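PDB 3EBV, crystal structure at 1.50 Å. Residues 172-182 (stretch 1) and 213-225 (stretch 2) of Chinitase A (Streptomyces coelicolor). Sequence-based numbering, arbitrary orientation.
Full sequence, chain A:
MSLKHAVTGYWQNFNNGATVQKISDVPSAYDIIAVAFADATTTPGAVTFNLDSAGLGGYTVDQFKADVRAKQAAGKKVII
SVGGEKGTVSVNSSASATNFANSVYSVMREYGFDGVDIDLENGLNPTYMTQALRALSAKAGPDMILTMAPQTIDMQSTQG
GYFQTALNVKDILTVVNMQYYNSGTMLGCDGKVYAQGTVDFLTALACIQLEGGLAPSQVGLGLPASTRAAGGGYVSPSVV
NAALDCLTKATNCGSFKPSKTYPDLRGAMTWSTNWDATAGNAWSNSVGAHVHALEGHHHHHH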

# COMPACT_ATOMS: atom_id res chain seq x y z
N ILE A 172 -12.69 0.28 9.64
CA ILE A 172 -11.99 1.54 9.35
C ILE A 172 -10.88 1.37 8.29
O ILE A 172 -10.15 2.32 7.98
CB ILE A 172 -11.37 2.20 10.61
CG1 ILE A 172 -10.45 1.26 11.37
CG2 ILE A 172 -12.51 2.73 11.52
CD1 ILE A 172 -9.59 1.99 12.44
N LEU A 173 -10.76 0.15 7.75
CA LEU A 173 -9.70 -0.20 6.81
C LEU A 173 -10.11 0.14 5.38
O LEU A 173 -11.19 -0.30 4.90
CB LEU A 173 -9.45 -1.70 6.93
CG LEU A 173 -8.51 -2.32 5.92
CD1 LEU A 173 -7.04 -1.86 6.12
CD2 LEU A 173 -8.61 -3.87 6.13
N THR A 174 -9.26 0.88 4.66
CA THR A 174 -9.51 1.18 3.25
C THR A 174 -9.11 -0.01 2.36
O THR A 174 -9.98 -0.62 1.70
CB THR A 174 -8.77 2.45 2.80
OG1 THR A 174 -9.09 3.51 3.75
CG2 THR A 174 -9.19 2.84 1.40
N VAL A 175 -7.81 -0.36 2.37
CA VAL A 175 -7.36 -1.45 1.51
C VAL A 175 -6.06 -2.02 2.00
O VAL A 175 -5.18 -1.30 2.52
CB VAL A 175 -7.25 -0.99 0.02
CG1 VAL A 175 -6.29 0.20 -0.15
CG2 VAL A 175 -6.84 -2.13 -0.89
N VAL A 176 -5.96 -3.35 1.85
CA VAL A 176 -4.70 -4.09 2.06
C VAL A 176 -4.08 -4.25 0.69
O VAL A 176 -4.54 -5.06 -0.12
CB VAL A 176 -4.91 -5.47 2.71
CG1 VAL A 176 -3.59 -6.18 2.88
CG2 VAL A 176 -5.56 -5.29 4.11
N ASN A 177 -3.02 -3.48 0.43
CA ASN A 177 -2.22 -3.62 -0.81
C ASN A 177 -1.02 -4.53 -0.51
O ASN A 177 0.08 -4.04 -0.23
CB ASN A 177 -1.71 -2.26 -1.28
CG ASN A 177 -2.82 -1.32 -1.75
OD1 ASN A 177 -3.70 -1.71 -2.53
ND2 ASN A 177 -2.73 -0.01 -1.33
N MSE A 178 -1.24 -5.84 -0.50
CA MSE A 178 -0.10 -6.72 -0.22
C MSE A 178 0.99 -6.58 -1.29
O MSE A 178 0.71 -6.25 -2.45
CB MSE A 178 -0.55 -8.20 -0.10
CG MSE A 178 0.61 -9.11 0.28
SE MSE A 178 -0.10 -10.87 0.82
CE MSE A 178 -0.58 -11.59 -0.90
N GLN A 179 2.24 -6.83 -0.85
CA GLN A 179 3.39 -6.76 -1.74
C GLN A 179 3.58 -8.18 -2.33
O GLN A 179 4.16 -9.09 -1.71
CB GLN A 179 4.66 -6.38 -0.96
CG GLN A 179 4.55 -5.03 -0.27
CD GLN A 179 5.83 -4.73 0.52
OE1 GLN A 179 6.94 -4.92 0.02
NE2 GLN A 179 5.66 -4.28 1.75
N TYR A 180 3.03 -8.37 -3.54
CA TYR A 180 3.13 -9.70 -4.20
C TYR A 180 4.50 -9.84 -4.90
O TYR A 180 4.60 -10.09 -6.14
CB TYR A 180 2.00 -9.88 -5.23
CG TYR A 180 0.61 -9.97 -4.63
CD1 TYR A 180 -0.08 -11.19 -4.59
CD2 TYR A 180 -0.02 -8.83 -4.12
CE1 TYR A 180 -1.39 -11.26 -4.07
CE2 TYR A 180 -1.29 -8.90 -3.57
CZ TYR A 180 -1.99 -10.11 -3.55
OH TYR A 180 -3.25 -10.17 -3.00
N TYR A 181 5.57 -9.56 -4.15
CA TYR A 181 6.91 -9.47 -4.76
C TYR A 181 7.96 -9.52 -3.66
O TYR A 181 7.64 -9.49 -2.47
CB TYR A 181 7.05 -8.20 -5.61
CG TYR A 181 6.74 -6.90 -4.88
CD1 TYR A 181 7.74 -6.18 -4.21
CD2 TYR A 181 5.48 -6.33 -4.96
CE1 TYR A 181 7.44 -4.95 -3.56
CE2 TYR A 181 5.18 -5.09 -4.34
CZ TYR A 181 6.16 -4.42 -3.65
OH TYR A 181 5.83 -3.25 -3.03
N ASN A 182 9.22 -9.64 -4.09
CA ASN A 182 10.34 -9.99 -3.18
C ASN A 182 9.98 -11.16 -2.27
O ASN A 182 10.28 -11.18 -1.08
CB ASN A 182 10.78 -8.79 -2.29
CG ASN A 182 11.35 -7.65 -3.10
OD1 ASN A 182 12.12 -7.87 -4.04
ND2 ASN A 182 10.94 -6.43 -2.76
N GLY A 213 -12.32 -13.06 5.13
CA GLY A 213 -13.06 -12.05 5.92
C GLY A 213 -12.85 -10.60 5.54
O GLY A 213 -13.45 -9.72 6.16
N LEU A 214 -12.00 -10.33 4.56
CA LEU A 214 -11.84 -8.96 4.01
C LEU A 214 -12.81 -8.76 2.87
O LEU A 214 -13.05 -9.68 2.06
CB LEU A 214 -10.39 -8.71 3.56
CG LEU A 214 -9.38 -8.75 4.71
CD1 LEU A 214 -7.99 -8.60 4.11
CD2 LEU A 214 -9.62 -7.62 5.74
N ALA A 215 -13.41 -7.56 2.79
CA ALA A 215 -14.30 -7.24 1.66
C ALA A 215 -13.46 -7.08 0.37
O ALA A 215 -12.27 -6.75 0.43
CB ALA A 215 -15.08 -5.92 1.94
N PRO A 216 -14.07 -7.29 -0.80
CA PRO A 216 -13.31 -7.10 -2.04
C PRO A 216 -12.73 -5.70 -2.14
O PRO A 216 -11.61 -5.54 -2.65
CB PRO A 216 -14.35 -7.39 -3.14
CG PRO A 216 -15.27 -8.41 -2.47
CD PRO A 216 -15.41 -7.87 -1.06
N SER A 217 -13.45 -4.68 -1.66
CA SER A 217 -12.92 -3.32 -1.71
C SER A 217 -11.71 -3.14 -0.82
O SER A 217 -11.07 -2.06 -0.89
CB SER A 217 -13.97 -2.29 -1.27
OG SER A 217 -14.35 -2.55 0.05
N GLN A 218 -11.40 -4.14 0.00
CA GLN A 218 -10.26 -4.03 0.93
C GLN A 218 -9.03 -4.83 0.44
O GLN A 218 -8.08 -4.97 1.19
CB GLN A 218 -10.65 -4.51 2.34
CG GLN A 218 -11.67 -3.54 2.93
CD GLN A 218 -12.23 -4.02 4.24
OE1 GLN A 218 -12.60 -5.18 4.42
NE2 GLN A 218 -12.34 -3.07 5.18
N VAL A 219 -9.07 -5.30 -0.81
CA VAL A 219 -7.96 -6.12 -1.35
C VAL A 219 -7.40 -5.47 -2.62
O VAL A 219 -8.16 -5.18 -3.56
CB VAL A 219 -8.45 -7.55 -1.67
CG1 VAL A 219 -7.32 -8.40 -2.31
CG2 VAL A 219 -8.94 -8.25 -0.37
N GLY A 220 -6.09 -5.18 -2.58
CA GLY A 220 -5.40 -4.55 -3.74
C GLY A 220 -4.17 -5.38 -4.10
O GLY A 220 -3.52 -5.96 -3.22
N LEU A 221 -3.85 -5.41 -5.41
CA LEU A 221 -2.71 -6.20 -5.90
C LEU A 221 -1.48 -5.28 -6.01
O LEU A 221 -1.43 -4.45 -6.92
CB LEU A 221 -3.02 -6.84 -7.28
CG LEU A 221 -4.31 -7.68 -7.30
CD1 LEU A 221 -4.37 -8.28 -8.68
CD2 LEU A 221 -4.27 -8.81 -6.30
N GLY A 222 -0.50 -5.47 -5.11
CA GLY A 222 0.72 -4.62 -5.12
C GLY A 222 1.86 -5.32 -5.88
O GLY A 222 2.21 -6.45 -5.59
N LEU A 223 2.43 -4.58 -6.84
CA LEU A 223 3.50 -5.13 -7.71
C LEU A 223 4.63 -4.11 -7.84
O LEU A 223 4.43 -2.91 -7.67
CB LEU A 223 2.95 -5.39 -9.13
CG LEU A 223 2.20 -6.69 -9.44
CD1 LEU A 223 3.03 -7.90 -9.08
CD2 LEU A 223 0.79 -6.71 -8.72
N PRO A 224 5.82 -4.59 -8.26
CA PRO A 224 6.91 -3.63 -8.59
C PRO A 224 6.56 -2.93 -9.91
O PRO A 224 6.03 -3.57 -10.85
CB PRO A 224 8.15 -4.55 -8.79
CG PRO A 224 7.77 -5.90 -8.18
CD PRO A 224 6.25 -5.97 -8.49
N ALA A 225 6.92 -1.65 -10.02
CA ALA A 225 6.62 -0.90 -11.24
C ALA A 225 7.41 -1.36 -12.46
O ALA A 225 7.01 -1.11 -13.60
CB ALA A 225 6.86 0.60 -11.02
O HOH W 1 -12.82 -0.55 1.79
O HOH W 2 -3.71 -7.97 -1.30

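The two stretches meet as neighbouring parallel β-strands, joined by a short backbone ladder and flanked by a glutamine anchor at one end and packed by two tyrosines toward the other. The strand axes approach to 4.7 Å, and their N-to-C directions differ by 25°.

The ladder begins where Val176 N donates to Gln218 O (2.7 Å, nearly straight) and Val176 O accepts from Gly220 N (2.9 Å). One residue thus bonds to two partners that bracket Val219, the signature of parallel pairing. Farther along, Tyr180 N donates to Gly222 O at 2.9 Å, while Gly222 N reaches Met178 O at 3.0 Å in a weak, bent bond. Between these pairs the ladder loosens: Met178 N lies 3.6 Å from Gly220 O, and a water fills in, placed to donate to Gly220 O (2.8 Å) and weakly accepting from Met178 N (3.4 Å). The same water is 2.8 Å from Tyr180 OH, so the phenol is tied into the gap in the ladder.

Glycine suits the second strand at two points. A β-carbon on Gly220 would fall 2.1 Å from Asn177 OD1, and one on Gly222 would fall 2.4 Å from Met178 O. With neither present, Asn177 OD1 can settle 3.5 Å from Gly220 CA, and the backbones come close.

Gln218 anchors the start of the contact through its amide, which can both donate and accept. Its NE2 donates to Leu173 O (3.0 Å, nearly straight), while its OE1 accepts from Ala215 N (3.0 Å), bracing the turn that leads into the strand. Nearby, Thr174 O and Ser217 O, both acceptors, stand 3.2 Å apart without bonding; a water donates to Thr174 O (2.8 Å) and also bonds to Ser217 OG (3.1 Å).

Apolar side chains fill the space around this framework. Leu214 packs against two residues of the first stretch, its CD2 lying 3.9 Å from Leu173 CD2 and its CD1 4.1 Å from Val176 CG2; branched aliphatic groups suit such a buried, nonpolar pocket. Tyr180 turns its ring back along the second strand, where it offers a broad hydrocarbon surface as well as a hydroxyl: its CZ lies 3.8 Å from Leu221 CD2, with Gly220 O at the ring edge. At the far end, Tyr181 likewise presents its edge to Gly222 O, 3.3 Å from CD2, where the slightly positive ring hydrogens face a carbonyl oxygen. Pro224 N lies over one face of that ring, and Tyr181 CB meets Pro224 CG at 3.5 Å, a compact apolar contact that closes the interface.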